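Sugar ABC transporter (Sugar-binding protein) (Bacillus halodurans, PDB 4YO7) probably serves as the solute-binding component of an ABC transporter for sugars and related polyols, holding myo-inositol in the cleft between its two lobes. Local coordinates at residues 153-157 / 258-262; 172-176 / 187-191. One frame throughout, in Å; residues are numbered along the deposited sequence.

Contact 1 of 2, residues 153-157 / 258-262; sequences SGLLQ and VAGID. With INS (1,2,3,4,5,6-hexahydroxy-cyclohexane), chain F.
The flat amide of Q157 lies over the outer branch of I261, whose CG1 and CD1 both sit beneath one face at 3.8 Å from Q157 CD. The two side chains cross at about a right angle. A259 CB lies 3.6 Å from Q157 NE2, obliquely off the other face. At the oxygen end of the amide, Q157 OE1 comes within 3.5 Å of I261 CD1. The backbone of G260 lies by the nitrogen end, its carbonyl carbon C 3.3 Å from Q157 NE2. Q157 reaches this place on an extended chain, CG anti to the backbone N (chi1 180°), and its NE2 is hydrogen-bonded to the backbone O of A234, which is likely to fix the rotation of the amide. One helical turn earlier, S153 meets the same isoleucine, its OG 3.5 Å from I261 CD1. This contact with the methyl is van der Waals packing, while the hydroxyl bonds to S150 O and weakly to R186 NE. In the two-lobed periplasmic binding protein fold, helix 150-164 lies here against strand 257-259 of the second, four-stranded parallel sheet and against the turn that follows it. Directly after I261, D262 turns its carboxylate to the bound myo-inositol: O3 of the ligand donates to D262 OD1 at 2.6 Å and its O4 to D262 OD2 at 2.5 Å, one ring hydroxyl for each oxygen. R186, N236 and Q282 add further bonds to the ligand.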
# COMPACT_ATOMS: atom_id res chain seq x y z
N SER A 153 6.73 7.94 0.12
CA SER A 153 5.54 8.31 0.89
C SER A 153 5.87 8.65 2.36
O SER A 153 5.28 9.58 2.93
CB SER A 153 4.46 7.23 0.81
OG SER A 153 4.75 6.02 1.45
N GLY A 154 6.82 7.92 2.96
CA GLY A 154 7.23 8.23 4.33
C GLY A 154 7.97 9.55 4.42
O GLY A 154 7.77 10.33 5.36
N LEU A 155 8.78 9.86 3.40
CA LEU A 155 9.48 11.14 3.33
C LEU A 155 8.49 12.30 3.15
O LEU A 155 8.58 13.32 3.85
CB LEU A 155 10.50 11.14 2.21
CG LEU A 155 11.73 10.24 2.36
CD1 LEU A 155 12.42 10.07 1.03
CD2 LEU A 155 12.70 10.83 3.36
N LEU A 156 7.53 12.15 2.25
CA LEU A 156 6.56 13.22 1.98
C LEU A 156 5.71 13.49 3.21
O LEU A 156 5.50 14.64 3.58
CB LEU A 156 5.66 12.85 0.80
CG LEU A 156 6.26 12.91 -0.60
CD1 LEU A 156 5.31 12.24 -1.60
CD2 LEU A 156 6.57 14.36 -1.04
N GLN A 157 5.25 12.40 3.83
CA GLN A 157 4.40 12.47 5.01
C GLN A 157 5.09 13.21 6.14
O GLN A 157 4.54 14.12 6.74
CB GLN A 157 4.04 11.04 5.46
CG GLN A 157 3.18 10.96 6.66
CD GLN A 157 3.05 9.54 7.17
OE1 GLN A 157 4.04 8.78 7.22
NE2 GLN A 157 1.84 9.15 7.54
N VAL A 258 -2.15 14.23 13.32
CA VAL A 258 -2.30 12.84 12.84
C VAL A 258 -2.02 12.78 11.35
O VAL A 258 -2.51 13.60 10.57
CB VAL A 258 -3.72 12.29 13.13
CG1 VAL A 258 -3.83 10.82 12.74
CG2 VAL A 258 -4.07 12.48 14.60
N ALA A 259 -1.24 11.79 10.97
CA ALA A 259 -0.86 11.57 9.58
C ALA A 259 -1.04 10.12 9.17
O ALA A 259 -0.74 9.19 9.94
CB ALA A 259 0.58 12.02 9.37
N GLY A 260 -1.49 9.93 7.92
CA GLY A 260 -1.59 8.61 7.30
C GLY A 260 -0.99 8.60 5.90
O GLY A 260 -0.38 9.58 5.47
N ILE A 261 -1.15 7.46 5.22
CA ILE A 261 -0.75 7.27 3.82
C ILE A 261 -1.82 6.44 3.15
O ILE A 261 -2.30 5.48 3.74
CB ILE A 261 0.65 6.56 3.70
CG1 ILE A 261 1.75 7.52 4.20
CG2 ILE A 261 0.95 6.10 2.26
CD1 ILE A 261 3.11 6.88 4.42
N ASP A 262 -2.17 6.88 1.93
CA ASP A 262 -3.02 6.21 0.92
C ASP A 262 -3.97 7.23 0.28
O ASP A 262 -4.24 7.16 -0.90
CB ASP A 262 -3.86 5.06 1.47
CG ASP A 262 -3.08 3.76 1.68
OD1 ASP A 262 -3.58 2.92 2.46
OD2 ASP A 262 -1.98 3.56 1.09
C1 INS F . -1.53 -2.65 2.02
C2 INS F . -2.61 -1.71 2.54
C3 INS F . -1.98 -0.33 2.79
C4 INS F . -1.37 0.24 1.51
C5 INS F . -0.31 -0.74 0.96
C6 INS F . -0.94 -2.11 0.73
O1 INS F . -2.09 -3.96 1.75
O2 INS F . -3.61 -1.60 1.53
O3 INS F . -3.05 0.52 3.28
O4 INS F . -0.70 1.48 1.80
O5 INS F . 0.16 -0.24 -0.30
O6 INS F . 0.13 -3.03 0.28

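Contact 2 of 2, residues 172-176 / 187-191; sequences AIMDG and TEGNK
D175 and T187 cross at about a right angle, the hydroxyl of the threonine donating to the carboxylate: T187 OG1 to D175 OD1 is 2.6 Å, nearly along the C-O direction of that oxygen. With OG1 placed beside its own backbone N (chi1 -68°), T187 also takes a hydrogen bond from N235 ND2. D175 OD1 has a second donor in Q183 NE2. I173 slants across T187, I173 CG2 lying 3.8 Å from T187 OG1. The same isoleucine runs past N190 in the opposite direction, with I173 CD1 4.1 Å from N190 CB. Strand 169-175 and helix 181-195 are the first two elements of a beta-alpha-beta unit completed by strand 200-207; their short segments here run nearly antiparallel, at 164° with the axes 10.1 Å apart. A valine in place of T187 would probably leave D175 OD1 short of one donor and N235 ND2 without its acceptor, in a buried spot. At the margin the K191 chain brushes I173, K191 CG to I173 CD1 4.2 Å. K191 NZ stays 6.7 Å from D175 OD2, and Q205 fills in between, OE1 taking a bond from the lysine while NE2 gives one to the carboxylate.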
# COMPACT_ATOMS: atom_id res chain seq x y z
N ALA A 172 5.08 9.65 17.59
CA ALA A 172 4.71 8.25 17.76
C ALA A 172 4.45 7.67 16.37
O ALA A 172 3.62 8.19 15.63
CB ALA A 172 3.46 8.13 18.64
N ILE A 173 5.21 6.64 16.00
CA ILE A 173 5.10 6.02 14.69
C ILE A 173 4.33 4.71 14.78
O ILE A 173 4.70 3.83 15.57
CB ILE A 173 6.50 5.73 14.07
CG1 ILE A 173 7.21 7.05 13.75
CG2 ILE A 173 6.37 4.90 12.79
CD1 ILE A 173 8.63 6.88 13.25
N MSE A 174 3.27 4.59 13.99
CA MSE A 174 2.54 3.32 13.84
C MSE A 174 3.04 2.57 12.62
O MSE A 174 2.76 2.94 11.48
CB MSE A 174 1.03 3.54 13.74
CG MSE A 174 0.46 4.17 14.96
SE MSE A 174 -1.50 4.15 14.86
CE MSE A 174 -1.85 4.43 16.75
N ASP A 175 3.81 1.53 12.89
CA ASP A 175 4.21 0.56 11.87
C ASP A 175 3.02 -0.22 11.35
O ASP A 175 2.10 -0.61 12.11
CB ASP A 175 5.25 -0.46 12.41
CG ASP A 175 6.67 0.05 12.42
OD1 ASP A 175 7.14 0.70 11.43
OD2 ASP A 175 7.37 -0.26 13.42
N GLY A 176 3.04 -0.47 10.06
CA GLY A 176 2.11 -1.40 9.46
C GLY A 176 2.52 -2.85 9.70
O GLY A 176 3.20 -3.18 10.70
N THR A 187 8.41 3.78 7.36
CA THR A 187 9.02 4.15 8.62
C THR A 187 10.44 4.64 8.46
O THR A 187 10.83 5.57 9.15
CB THR A 187 8.95 2.98 9.60
OG1 THR A 187 7.58 2.79 9.92
CG2 THR A 187 9.70 3.24 10.92
N GLU A 188 11.20 4.05 7.54
CA GLU A 188 12.55 4.53 7.27
C GLU A 188 12.52 5.97 6.73
O GLU A 188 13.33 6.81 7.15
CB GLU A 188 13.30 3.59 6.31
CG GLU A 188 14.66 4.15 5.85
CD GLU A 188 15.69 4.25 6.97
OE1 GLU A 188 15.49 3.65 8.06
OE2 GLU A 188 16.72 4.94 6.74
N GLY A 189 11.57 6.26 5.85
CA GLY A 189 11.43 7.61 5.33
C GLY A 189 11.06 8.57 6.45
O GLY A 189 11.60 9.67 6.52
N ASN A 190 10.14 8.16 7.31
CA ASN A 190 9.81 8.98 8.47
C ASN A 190 11.07 9.30 9.28
O ASN A 190 11.35 10.45 9.63
CB ASN A 190 8.83 8.30 9.42
CG ASN A 190 7.43 8.14 8.86
OD1 ASN A 190 7.01 8.80 7.89
ND2 ASN A 190 6.68 7.29 9.51
N LYS A 191 11.83 8.25 9.60
CA LYS A 191 13.01 8.42 10.43
C LYS A 191 14.10 9.25 9.77
O LYS A 191 14.87 9.92 10.47
CB LYS A 191 13.55 7.07 10.87
CG LYS A 191 12.60 6.39 11.85
CD LYS A 191 13.18 5.14 12.49
CE LYS A 191 12.23 4.56 13.53
NZ LYS A 191 12.86 3.43 14.30

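The centres of the two contacts are 9 Å apart, and helices 150-164 and 181-195 pack on each other between them: L155 CD2 lies 3.6 Å from the carbonyl O of G189, and N190, which lines I173 in contact 2, also touches Q157 of contact 1. Contact 2 is nested along the chain within the loop that contact 1 closes, and both reach the same parallel sheet. Contact 1 reaches the pocket through its last residue, whereas the side chain of T187 stays about 12 Å from the ligand between nearest atoms. R186, the residue before T187 on the same helix, packs on I261 and binds the inositol through NH1.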